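Local coordinates for protein histone acetyltransferase HPA2 and related acetyltransferases (Corynebacterium glutamicum ATCC 13032, PDB 2QEC) that probably transfers an acyl group, likely acetyl from acetyl-CoA, to an acceptor substrate, at residues A158-T164 / E192-P198. The protein carries 1 engineered substitution. Coordinates in Å, arbitrary orientation, origin at the centre of the assembly. Residue numbers count along the deposited sequence, not the author numbering.
Sequences AIYLEAT and ELAMWKP. With EDO (1,2-ethanediol), chain F.
In this GNAT-fold protein, strands 159-163 and 192-197 pair antiparallel in the C-terminal half of the mixed sheet. The chain between them forms helix 166-174 and the outer strand 178-183. The two axes approach to 4.3 Å, with 157° between their directions. Both strands are extended.

A158 sets its CB over the face of the W196 six-membered ring, 3.9 Å from the centroid, a CH-pi contact. W196 NE1 is hydrogen-bonded to P179 of the second subunit, so strand 192-197 lies at the subunit interface; A194, M195 and P198 also pack there. I159 and K197 form a hydrogen-bonded pair: I159 N to K197 O is 3.0 Å, K197 N to I159 O 2.8 Å. K197 NZ binds 1,2-ethanediol, 2.4 Å from O1 (very short) and 2.9 Å from O2. Y160 (chi1 t) lies opposite W196 in a non-hydrogen-bonded pair, its CB 4.2 Å from W196 CE3 at the indole edge. L161 pairs with M195, a selenomethionine: L161 N to M195 O is 3.2 Å, M195 N to L161 O 2.9 Å. L161 CD1 is 3.9 Å from M195 CB, on the face packed by Y172 of helix 166-174. E162 sits opposite A194. Y160 OH donates a very short 2.5 Å hydrogen bond to E162 OE2. E162 OE1 and E192 OE1, 3.3 Å apart, are like charges, not hydrogen-bonded; E192 has weak partners in T30 and R33. Water donates to E162 O at 2.6 Å. A163 N to L193 O is 2.8 Å, L193 N to A163 O 2.9 Å. T164 leaves the strand conformation (psi -7°), its CG2 3.1 Å from E192 OE2.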
loop_
_atom_site.group_PDB
_atom_site.type_symbol
_atom_site.label_atom_id
_atom_site.label_comp_id
_atom_site.label_asym_id
_atom_site.label_seq_id
_atom_site.Cartn_x
_atom_site.Cartn_y
_atom_site.Cartn_z
ATOM N N ALA A 158 -6.477 9.159 0.997
ATOM C CA ALA A 158 -5.839 8.044 1.695
ATOM C C ALA A 158 -5.100 8.485 2.970
ATOM O O ALA A 158 -4.655 9.615 3.092
ATOM C CB ALA A 158 -4.883 7.366 0.754
ATOM N N ILE A 159 -4.966 7.549 3.898
ATOM C CA ILE A 159 -4.216 7.744 5.118
ATOM C C ILE A 159 -3.285 6.523 5.341
ATOM O O ILE A 159 -3.722 5.389 5.240
ATOM C CB ILE A 159 -5.144 7.870 6.316
ATOM C CG1 ILE A 159 -6.272 8.869 6.026
ATOM C CG2 ILE A 159 -4.326 8.311 7.559
ATOM C CD1 ILE A 159 -7.260 9.091 7.227
ATOM N N TYR A 160 -2.023 6.802 5.677
ATOM C CA TYR A 160 -1.033 5.822 6.167
ATOM C C TYR A 160 -0.757 6.026 7.671
ATOM O O TYR A 160 -0.733 7.146 8.145
ATOM C CB TYR A 160 0.271 5.992 5.339
ATOM C CG TYR A 160 1.441 5.106 5.735
ATOM C CD1 TYR A 160 1.527 3.815 5.309
ATOM C CD2 TYR A 160 2.436 5.574 6.599
ATOM C CE1 TYR A 160 2.605 2.981 5.693
ATOM C CE2 TYR A 160 3.499 4.758 7.000
ATOM C CZ TYR A 160 3.579 3.449 6.503
ATOM O OH TYR A 160 4.620 2.613 6.866
ATOM N N LEU A 161 -0.599 4.932 8.410
ATOM C CA LEU A 161 -0.092 4.945 9.740
ATOM C C LEU A 161 0.651 3.635 10.024
ATOM O O LEU A 161 0.620 2.682 9.256
ATOM C CB LEU A 161 -1.222 5.187 10.772
ATOM C CG LEU A 161 -2.401 4.197 10.799
ATOM C CD1 LEU A 161 -2.039 2.884 11.510
ATOM C CD2 LEU A 161 -3.568 4.818 11.486
ATOM N N GLU A 162 1.355 3.605 11.144
ATOM C CA GLU A 162 2.073 2.421 11.608
ATOM C C GLU A 162 1.606 2.089 12.984
ATOM O O GLU A 162 1.868 2.856 13.909
ATOM C CB GLU A 162 3.554 2.719 11.582
ATOM C CG GLU A 162 4.073 2.718 10.133
ATOM C CD GLU A 162 5.395 3.451 9.938
ATOM O OE1 GLU A 162 5.928 3.954 10.929
ATOM O OE2 GLU A 162 5.923 3.475 8.791
ATOM N N ALA A 163 0.870 0.990 13.136
ATOM C CA ALA A 163 0.256 0.664 14.438
ATOM C C ALA A 163 1.251 -0.104 15.308
ATOM O O ALA A 163 1.949 -1.003 14.838
ATOM C CB ALA A 163 -1.044 -0.132 14.239
ATOM N N THR A 164 1.348 0.272 16.577
ATOM C CA THR A 164 2.354 -0.314 17.471
ATOM C C THR A 164 1.915 -1.528 18.300
ATOM O O THR A 164 2.764 -2.129 18.987
ATOM C CB THR A 164 2.871 0.731 18.429
ATOM O OG1 THR A 164 1.752 1.325 19.106
ATOM C CG2 THR A 164 3.654 1.811 17.672
ATOM N N GLU A 192 6.149 -2.780 13.857
ATOM C CA GLU A 192 4.941 -1.979 13.639
ATOM C C GLU A 192 4.183 -2.504 12.437
ATOM O O GLU A 192 4.782 -2.954 11.474
ATOM C CB GLU A 192 5.291 -0.526 13.445
ATOM C CG GLU A 192 6.042 0.037 14.665
ATOM C CD GLU A 192 6.225 1.537 14.615
ATOM O OE1 GLU A 192 6.611 2.042 13.546
ATOM O OE2 GLU A 192 6.026 2.204 15.657
ATOM N N LEU A 193 2.859 -2.468 12.523
ATOM C CA LEU A 193 1.998 -2.900 11.423
ATOM C C LEU A 193 1.586 -1.656 10.612
ATOM O O LEU A 193 0.795 -0.845 11.061
ATOM C CB LEU A 193 0.753 -3.616 11.956
ATOM C CG LEU A 193 -0.194 -4.144 10.840
ATOM C CD1 LEU A 193 0.505 -5.023 9.870
ATOM C CD2 LEU A 193 -1.391 -4.849 11.388
ATOM N N ALA A 194 2.176 -1.500 9.427
ATOM C CA ALA A 194 1.794 -0.452 8.488
ATOM C C ALA A 194 0.378 -0.712 8.049
ATOM O O ALA A 194 0.036 -1.856 7.699
ATOM C CB ALA A 194 2.716 -0.519 7.243
HETATM N N MSE A 195 -0.429 0.344 7.969
HETATM C CA MSE A 195 -1.819 0.232 7.535
HETATM C C MSE A 195 -2.190 1.386 6.603
HETATM O O MSE A 195 -1.544 2.412 6.596
HETATM C CB MSE A 195 -2.756 0.248 8.753
HETATM C CG MSE A 195 -2.367 -0.757 9.818
HETATM SE SE MSE A 195 -3.663 -0.992 11.195
HETATM C CE MSE A 195 -4.557 -2.172 10.226
ATOM N N TRP A 196 -3.262 1.172 5.831
ATOM C CA TRP A 196 -3.715 2.070 4.802
ATOM C C TRP A 196 -5.216 2.208 4.861
ATOM O O TRP A 196 -5.931 1.203 4.673
ATOM C CB TRP A 196 -3.357 1.423 3.462
ATOM C CG TRP A 196 -3.595 2.199 2.188
ATOM C CD1 TRP A 196 -4.513 1.919 1.227
ATOM C CD2 TRP A 196 -2.840 3.311 1.711
ATOM N NE1 TRP A 196 -4.389 2.800 0.182
ATOM C CE2 TRP A 196 -3.370 3.669 0.453
ATOM C CE3 TRP A 196 -1.768 4.046 2.225
ATOM C CZ2 TRP A 196 -2.860 4.723 -0.297
ATOM C CZ3 TRP A 196 -1.264 5.107 1.480
ATOM C CH2 TRP A 196 -1.801 5.429 0.233
ATOM N N LYS A 197 -5.700 3.437 4.997
ATOM C CA LYS A 197 -7.111 3.730 4.709
ATOM C C LYS A 197 -7.203 4.214 3.264
ATOM O O LYS A 197 -6.638 5.248 2.909
ATOM C CB LYS A 197 -7.694 4.745 5.683
ATOM C CG LYS A 197 -9.139 5.073 5.379
ATOM C CD LYS A 197 -9.859 5.676 6.532
ATOM C CE LYS A 197 -11.352 5.866 6.257
ATOM N NZ LYS A 197 -11.698 6.489 4.924
ATOM N N PRO A 198 -7.878 3.426 2.396
ATOM C CA PRO A 198 -7.785 3.730 0.987
ATOM C C PRO A 198 -8.519 4.989 0.566
ATOM O O PRO A 198 -9.429 5.435 1.277
ATOM C CB PRO A 198 -8.373 2.503 0.294
ATOM C CG PRO A 198 -9.155 1.784 1.321
ATOM C CD PRO A 198 -8.721 2.254 2.694
HETATM C C1 EDO F . -9.753 9.241 4.541
HETATM O O1 EDO F . -9.742 7.818 4.531
HETATM C C2 EDO F . -10.773 9.870 5.489
HETATM O O2 EDO F . -12.063 9.270 5.468
HETATM O O HOH W 1 3.528 4.382 15.140
#